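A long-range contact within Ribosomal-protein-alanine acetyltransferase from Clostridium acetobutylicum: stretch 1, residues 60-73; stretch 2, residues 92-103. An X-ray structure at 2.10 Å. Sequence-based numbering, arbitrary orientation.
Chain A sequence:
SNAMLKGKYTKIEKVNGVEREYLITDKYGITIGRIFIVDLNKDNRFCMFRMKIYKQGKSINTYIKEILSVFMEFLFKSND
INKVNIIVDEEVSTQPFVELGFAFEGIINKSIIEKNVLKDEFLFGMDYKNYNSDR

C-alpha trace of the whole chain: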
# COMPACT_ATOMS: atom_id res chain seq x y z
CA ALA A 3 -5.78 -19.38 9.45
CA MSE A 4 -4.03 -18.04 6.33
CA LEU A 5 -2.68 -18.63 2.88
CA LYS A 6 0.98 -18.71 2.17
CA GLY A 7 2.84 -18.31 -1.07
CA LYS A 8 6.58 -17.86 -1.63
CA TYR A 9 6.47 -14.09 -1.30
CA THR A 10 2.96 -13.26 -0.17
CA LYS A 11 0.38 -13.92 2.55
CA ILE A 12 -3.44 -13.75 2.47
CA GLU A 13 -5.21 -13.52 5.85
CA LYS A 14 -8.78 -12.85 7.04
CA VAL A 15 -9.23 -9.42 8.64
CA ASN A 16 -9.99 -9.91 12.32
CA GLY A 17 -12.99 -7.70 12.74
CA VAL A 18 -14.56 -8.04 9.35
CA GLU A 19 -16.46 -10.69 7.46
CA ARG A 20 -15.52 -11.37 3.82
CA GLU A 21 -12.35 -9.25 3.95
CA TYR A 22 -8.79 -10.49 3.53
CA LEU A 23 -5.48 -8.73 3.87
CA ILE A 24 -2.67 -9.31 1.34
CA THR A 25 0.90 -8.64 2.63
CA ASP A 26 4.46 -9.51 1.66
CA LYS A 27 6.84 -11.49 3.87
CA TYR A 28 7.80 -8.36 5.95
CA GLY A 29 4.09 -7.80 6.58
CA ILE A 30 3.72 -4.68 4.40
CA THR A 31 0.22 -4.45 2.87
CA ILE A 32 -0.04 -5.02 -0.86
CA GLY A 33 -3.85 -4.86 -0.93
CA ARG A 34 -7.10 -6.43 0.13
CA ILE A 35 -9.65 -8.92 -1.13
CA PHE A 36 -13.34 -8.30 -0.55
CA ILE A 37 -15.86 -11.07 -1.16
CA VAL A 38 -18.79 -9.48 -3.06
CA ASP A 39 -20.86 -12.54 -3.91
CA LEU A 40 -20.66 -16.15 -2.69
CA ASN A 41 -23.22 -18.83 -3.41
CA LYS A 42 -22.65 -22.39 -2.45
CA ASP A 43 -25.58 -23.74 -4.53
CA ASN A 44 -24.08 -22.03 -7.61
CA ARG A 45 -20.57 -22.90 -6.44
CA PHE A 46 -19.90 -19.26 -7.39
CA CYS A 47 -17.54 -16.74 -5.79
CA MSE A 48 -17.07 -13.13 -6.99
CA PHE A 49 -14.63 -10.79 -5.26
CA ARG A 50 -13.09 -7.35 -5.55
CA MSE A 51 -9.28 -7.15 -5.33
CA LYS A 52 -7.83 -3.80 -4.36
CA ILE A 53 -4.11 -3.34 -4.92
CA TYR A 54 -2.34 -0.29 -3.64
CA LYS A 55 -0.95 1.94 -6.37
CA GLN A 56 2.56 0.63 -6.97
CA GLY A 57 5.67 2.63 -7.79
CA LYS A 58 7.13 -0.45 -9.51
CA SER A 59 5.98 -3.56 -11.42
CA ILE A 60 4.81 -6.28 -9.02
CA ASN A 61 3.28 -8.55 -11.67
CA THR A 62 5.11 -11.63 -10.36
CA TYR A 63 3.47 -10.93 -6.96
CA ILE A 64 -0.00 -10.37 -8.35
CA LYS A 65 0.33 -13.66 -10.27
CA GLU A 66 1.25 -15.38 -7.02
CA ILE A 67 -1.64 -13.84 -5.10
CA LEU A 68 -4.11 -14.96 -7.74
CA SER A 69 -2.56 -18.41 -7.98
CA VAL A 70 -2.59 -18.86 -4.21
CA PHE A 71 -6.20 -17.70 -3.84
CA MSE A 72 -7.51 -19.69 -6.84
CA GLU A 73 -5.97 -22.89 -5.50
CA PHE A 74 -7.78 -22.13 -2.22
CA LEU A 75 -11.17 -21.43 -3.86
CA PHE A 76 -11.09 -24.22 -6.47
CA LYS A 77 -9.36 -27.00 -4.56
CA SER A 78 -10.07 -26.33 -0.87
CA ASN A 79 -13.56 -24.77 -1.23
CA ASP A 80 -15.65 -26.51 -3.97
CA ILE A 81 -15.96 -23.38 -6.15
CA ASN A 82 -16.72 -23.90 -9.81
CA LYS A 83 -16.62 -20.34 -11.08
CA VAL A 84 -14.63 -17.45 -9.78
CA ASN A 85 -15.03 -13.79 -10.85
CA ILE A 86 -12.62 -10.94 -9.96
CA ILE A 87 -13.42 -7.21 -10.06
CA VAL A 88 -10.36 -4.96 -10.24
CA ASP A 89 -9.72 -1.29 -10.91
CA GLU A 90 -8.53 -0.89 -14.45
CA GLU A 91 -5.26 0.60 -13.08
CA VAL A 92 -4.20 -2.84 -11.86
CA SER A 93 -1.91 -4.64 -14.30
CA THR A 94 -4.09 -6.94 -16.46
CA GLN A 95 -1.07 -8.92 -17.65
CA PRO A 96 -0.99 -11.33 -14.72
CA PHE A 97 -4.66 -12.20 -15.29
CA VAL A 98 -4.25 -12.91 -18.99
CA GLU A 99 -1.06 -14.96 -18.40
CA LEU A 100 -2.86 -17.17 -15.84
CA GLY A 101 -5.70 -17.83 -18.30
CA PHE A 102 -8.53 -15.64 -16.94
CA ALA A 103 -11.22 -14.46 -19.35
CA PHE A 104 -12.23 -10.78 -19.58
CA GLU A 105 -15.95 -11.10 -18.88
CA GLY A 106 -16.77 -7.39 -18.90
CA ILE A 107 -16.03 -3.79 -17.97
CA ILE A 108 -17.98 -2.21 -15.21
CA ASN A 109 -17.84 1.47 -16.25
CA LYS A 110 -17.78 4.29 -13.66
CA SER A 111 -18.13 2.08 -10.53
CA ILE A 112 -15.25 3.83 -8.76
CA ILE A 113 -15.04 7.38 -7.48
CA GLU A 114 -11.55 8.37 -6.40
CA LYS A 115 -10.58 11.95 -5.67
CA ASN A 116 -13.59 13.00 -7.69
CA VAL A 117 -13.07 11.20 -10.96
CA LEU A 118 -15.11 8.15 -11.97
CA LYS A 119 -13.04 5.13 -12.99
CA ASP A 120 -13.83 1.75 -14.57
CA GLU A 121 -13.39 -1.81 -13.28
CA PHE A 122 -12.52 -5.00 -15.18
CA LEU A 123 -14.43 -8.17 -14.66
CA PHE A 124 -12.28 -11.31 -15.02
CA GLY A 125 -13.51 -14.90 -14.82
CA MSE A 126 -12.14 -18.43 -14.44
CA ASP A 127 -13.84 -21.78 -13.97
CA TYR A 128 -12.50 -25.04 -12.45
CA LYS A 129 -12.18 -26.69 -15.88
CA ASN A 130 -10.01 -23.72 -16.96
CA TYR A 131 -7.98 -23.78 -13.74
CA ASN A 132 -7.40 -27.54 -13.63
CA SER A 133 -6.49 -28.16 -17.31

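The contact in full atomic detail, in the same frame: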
# COMPACT_ATOMS: atom_id res chain seq x y z
N ILE A 60 4.85 -5.16 -9.98
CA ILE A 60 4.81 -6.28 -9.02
C ILE A 60 4.05 -7.41 -9.65
O ILE A 60 3.44 -8.21 -8.95
CB ILE A 60 4.15 -5.87 -7.73
CG1 ILE A 60 2.74 -5.35 -8.03
CG2 ILE A 60 5.00 -4.80 -7.02
CD1 ILE A 60 1.79 -5.31 -6.82
N ASN A 61 4.08 -7.50 -10.99
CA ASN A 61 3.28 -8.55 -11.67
C ASN A 61 3.57 -9.96 -11.17
O ASN A 61 2.64 -10.69 -10.98
CB ASN A 61 3.32 -8.43 -13.19
CG ASN A 61 2.51 -7.21 -13.68
OD1 ASN A 61 1.66 -6.68 -12.96
ND2 ASN A 61 2.80 -6.75 -14.86
N THR A 62 4.81 -10.30 -10.85
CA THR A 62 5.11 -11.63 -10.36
C THR A 62 4.33 -11.87 -9.07
O THR A 62 3.91 -12.99 -8.79
CB THR A 62 6.65 -11.85 -10.04
OG1 THR A 62 7.46 -11.46 -11.15
CG2 THR A 62 6.94 -13.29 -9.72
N TYR A 63 4.16 -10.82 -8.27
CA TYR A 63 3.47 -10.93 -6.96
C TYR A 63 1.98 -11.08 -7.15
O TYR A 63 1.35 -11.94 -6.55
CB TYR A 63 3.80 -9.74 -6.04
CG TYR A 63 5.06 -9.92 -5.21
CD1 TYR A 63 6.28 -10.25 -5.81
CD2 TYR A 63 5.03 -9.79 -3.82
CE1 TYR A 63 7.48 -10.41 -5.02
CE2 TYR A 63 6.18 -9.96 -3.04
CZ TYR A 63 7.40 -10.27 -3.64
OH TYR A 63 8.49 -10.42 -2.82
N ILE A 64 1.42 -10.26 -8.02
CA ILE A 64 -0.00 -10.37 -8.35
C ILE A 64 -0.34 -11.77 -8.85
O ILE A 64 -1.33 -12.34 -8.44
CB ILE A 64 -0.40 -9.31 -9.36
CG1 ILE A 64 -0.14 -7.89 -8.80
CG2 ILE A 64 -1.87 -9.42 -9.74
CD1 ILE A 64 -0.49 -7.79 -7.37
N LYS A 65 0.48 -12.29 -9.77
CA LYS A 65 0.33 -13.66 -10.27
C LYS A 65 0.31 -14.66 -9.13
O LYS A 65 -0.49 -15.63 -9.16
CB LYS A 65 1.45 -14.05 -11.26
CG LYS A 65 1.16 -13.69 -12.70
CD LYS A 65 2.25 -14.15 -13.69
CE LYS A 65 3.11 -13.00 -14.22
NZ LYS A 65 3.81 -13.37 -15.52
N GLU A 66 1.20 -14.48 -8.17
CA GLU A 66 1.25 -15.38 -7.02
C GLU A 66 -0.02 -15.25 -6.19
O GLU A 66 -0.63 -16.25 -5.77
CB GLU A 66 2.48 -15.11 -6.15
CG GLU A 66 2.53 -15.95 -4.89
CD GLU A 66 3.83 -15.79 -4.14
OE1 GLU A 66 4.87 -16.12 -4.69
OE2 GLU A 66 3.81 -15.34 -3.00
N ILE A 67 -0.46 -14.03 -5.95
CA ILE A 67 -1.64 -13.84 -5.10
C ILE A 67 -2.84 -14.57 -5.73
O ILE A 67 -3.56 -15.31 -5.09
CB ILE A 67 -1.92 -12.30 -4.90
CG1 ILE A 67 -0.78 -11.66 -4.08
CG2 ILE A 67 -3.31 -12.02 -4.25
CD1 ILE A 67 -0.63 -10.13 -4.24
N LEU A 68 -3.03 -14.35 -7.02
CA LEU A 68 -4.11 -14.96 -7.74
C LEU A 68 -4.00 -16.48 -7.75
O LEU A 68 -4.96 -17.18 -7.57
CB LEU A 68 -4.15 -14.39 -9.17
CG LEU A 68 -4.70 -12.98 -9.35
CD1 LEU A 68 -4.30 -12.43 -10.76
CD2 LEU A 68 -6.26 -12.96 -9.18
N SER A 69 -2.79 -16.99 -7.93
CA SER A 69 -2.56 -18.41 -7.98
C SER A 69 -2.85 -19.04 -6.63
O SER A 69 -3.53 -20.04 -6.57
CB SER A 69 -1.13 -18.76 -8.48
OG SER A 69 -1.02 -18.38 -9.84
N VAL A 70 -2.35 -18.43 -5.59
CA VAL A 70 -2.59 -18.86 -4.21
C VAL A 70 -4.06 -18.91 -3.88
O VAL A 70 -4.55 -19.93 -3.34
CB VAL A 70 -1.86 -17.94 -3.15
CG1 VAL A 70 -2.29 -18.30 -1.75
CG2 VAL A 70 -0.27 -18.05 -3.27
N PHE A 71 -4.78 -17.82 -4.19
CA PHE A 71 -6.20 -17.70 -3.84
C PHE A 71 -7.08 -18.62 -4.70
O PHE A 71 -8.05 -19.21 -4.23
CB PHE A 71 -6.63 -16.23 -3.86
CG PHE A 71 -7.80 -15.92 -2.95
CD1 PHE A 71 -7.72 -16.14 -1.58
CD2 PHE A 71 -8.99 -15.42 -3.46
CE1 PHE A 71 -8.79 -15.83 -0.74
CE2 PHE A 71 -10.07 -15.16 -2.63
CZ PHE A 71 -9.98 -15.36 -1.28
N MSE A 72 -6.74 -18.78 -5.98
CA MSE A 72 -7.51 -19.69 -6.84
C MSE A 72 -7.39 -21.14 -6.37
O MSE A 72 -8.35 -21.87 -6.33
CB MSE A 72 -7.03 -19.63 -8.32
CG MSE A 72 -7.36 -18.39 -9.16
SE MSE A 72 -9.13 -17.68 -8.91
CE MSE A 72 -8.66 -16.54 -7.37
N GLU A 73 -6.19 -21.56 -6.04
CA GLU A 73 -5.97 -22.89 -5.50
C GLU A 73 -6.86 -23.13 -4.27
O GLU A 73 -7.51 -24.19 -4.16
CB GLU A 73 -4.49 -23.15 -5.15
CG GLU A 73 -4.19 -24.56 -4.47
CD GLU A 73 -4.24 -25.72 -5.44
OE1 GLU A 73 -4.30 -25.48 -6.67
OE2 GLU A 73 -4.20 -26.90 -4.97
N VAL A 92 -4.97 -1.66 -12.24
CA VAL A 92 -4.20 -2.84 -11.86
C VAL A 92 -3.73 -3.48 -13.16
O VAL A 92 -4.44 -3.46 -14.17
CB VAL A 92 -5.03 -3.86 -10.99
CG1 VAL A 92 -4.23 -5.15 -10.70
CG2 VAL A 92 -5.53 -3.20 -9.64
N SER A 93 -2.54 -4.06 -13.11
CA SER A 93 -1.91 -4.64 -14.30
C SER A 93 -2.68 -5.88 -14.75
O SER A 93 -2.79 -6.84 -13.99
CB SER A 93 -0.48 -5.02 -13.95
OG SER A 93 0.14 -5.69 -15.02
N THR A 94 -3.21 -5.85 -15.97
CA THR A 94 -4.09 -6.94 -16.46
C THR A 94 -3.29 -8.14 -17.00
O THR A 94 -3.82 -9.24 -17.29
CB THR A 94 -5.07 -6.43 -17.55
OG1 THR A 94 -4.35 -6.13 -18.74
CG2 THR A 94 -5.79 -5.17 -17.10
N GLN A 95 -1.99 -7.92 -17.13
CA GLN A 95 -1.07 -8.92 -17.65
C GLN A 95 -1.08 -10.21 -16.83
O GLN A 95 -1.20 -11.32 -17.41
CB GLN A 95 0.31 -8.27 -17.70
CG GLN A 95 1.49 -9.20 -17.69
CD GLN A 95 2.79 -8.44 -17.77
OE1 GLN A 95 2.85 -7.28 -17.35
NE2 GLN A 95 3.85 -9.08 -18.30
N PRO A 96 -0.99 -10.11 -15.49
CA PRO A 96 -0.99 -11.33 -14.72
C PRO A 96 -2.26 -12.15 -14.95
O PRO A 96 -2.20 -13.37 -15.00
CB PRO A 96 -0.93 -10.85 -13.26
CG PRO A 96 -0.40 -9.47 -13.32
CD PRO A 96 -0.92 -8.93 -14.62
N PHE A 97 -3.40 -11.50 -15.11
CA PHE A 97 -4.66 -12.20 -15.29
C PHE A 97 -4.68 -12.96 -16.61
O PHE A 97 -5.13 -14.13 -16.70
CB PHE A 97 -5.83 -11.23 -15.31
CG PHE A 97 -6.13 -10.65 -13.99
CD1 PHE A 97 -7.04 -11.26 -13.15
CD2 PHE A 97 -5.50 -9.46 -13.58
CE1 PHE A 97 -7.30 -10.73 -11.90
CE2 PHE A 97 -5.75 -8.93 -12.36
CZ PHE A 97 -6.67 -9.55 -11.51
N VAL A 98 -4.23 -12.30 -17.66
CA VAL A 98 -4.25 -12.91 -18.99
C VAL A 98 -3.24 -14.08 -19.05
O VAL A 98 -3.50 -15.14 -19.63
CB VAL A 98 -4.05 -11.79 -20.10
CG1 VAL A 98 -4.03 -12.35 -21.52
CG2 VAL A 98 -5.19 -10.75 -19.97
N GLU A 99 -2.08 -13.91 -18.42
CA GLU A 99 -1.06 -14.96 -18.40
C GLU A 99 -1.48 -16.21 -17.58
O GLU A 99 -0.97 -17.31 -17.81
CB GLU A 99 0.26 -14.38 -17.88
CG GLU A 99 0.81 -13.31 -18.82
CD GLU A 99 2.08 -12.64 -18.33
OE1 GLU A 99 2.41 -12.76 -17.13
OE2 GLU A 99 2.75 -11.98 -19.15
N LEU A 100 -2.38 -16.04 -16.61
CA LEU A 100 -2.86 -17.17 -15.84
C LEU A 100 -4.08 -17.82 -16.51
O LEU A 100 -4.54 -18.86 -16.05
CB LEU A 100 -3.18 -16.74 -14.42
CG LEU A 100 -1.99 -16.33 -13.58
CD1 LEU A 100 -2.50 -15.68 -12.25
CD2 LEU A 100 -1.13 -17.58 -13.27
N GLY A 101 -4.58 -17.25 -17.60
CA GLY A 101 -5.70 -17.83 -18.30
C GLY A 101 -7.11 -17.33 -17.94
O GLY A 101 -8.11 -17.96 -18.35
N PHE A 102 -7.21 -16.23 -17.21
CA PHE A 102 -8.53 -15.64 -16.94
C PHE A 102 -9.13 -15.04 -18.19
O PHE A 102 -8.42 -14.44 -18.97
CB PHE A 102 -8.46 -14.50 -15.94
CG PHE A 102 -8.17 -14.90 -14.55
CD1 PHE A 102 -9.19 -15.10 -13.65
CD2 PHE A 102 -6.86 -15.04 -14.13
CE1 PHE A 102 -8.94 -15.49 -12.36
CE2 PHE A 102 -6.59 -15.40 -12.78
CZ PHE A 102 -7.65 -15.62 -11.92
N ALA A 103 -10.45 -15.17 -18.32
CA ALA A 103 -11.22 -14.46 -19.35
C ALA A 103 -11.62 -13.04 -18.87
O ALA A 103 -11.94 -12.81 -17.71
CB ALA A 103 -12.48 -15.30 -19.72

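The long helix 61-73 packs against the short helix around residues 95-99 at 51° between their N-to-C directions, with an axis approach of 9.0 Å and 608 Å² buried over both sides. The backbones come nearest at Lys65 CA and Pro96 CA, 5.2 Å apart, where the compact proline ring fits between neighbouring side chains: Pro96 CG lies 3.9 Å from Ile64 CG2, and Pro96 CB lies 3.6 Å from Lys65 CG.

The main bump is Leu68 (chi1 m, chi2 t), whose branched end enters a hollow lined by Phe97, Leu100 and Phe102. Its CD1 sits over the face of the Phe97 ring, 3.7 Å from the ring centroid and 14° off the normal, a CH-pi contact. Its CD2 is 4.1 Å from Phe102 CZ, and its CB is 3.7 Å from Leu100 CD1. One turn on, selenomethionine Met72 extends the apolar wall, with CG 3.9 Å from Phe102 CZ and SE at the ring's edge.

Polar groups flank this packing. Ser93 OG donates a weak hydrogen bond to Asn61 OD1 (2.7 Å). Lys65 reaches across to form a salt bridge with Glu99, although the modelled NZ to OE1 separation, 2.2 Å, is too short to be taken literally.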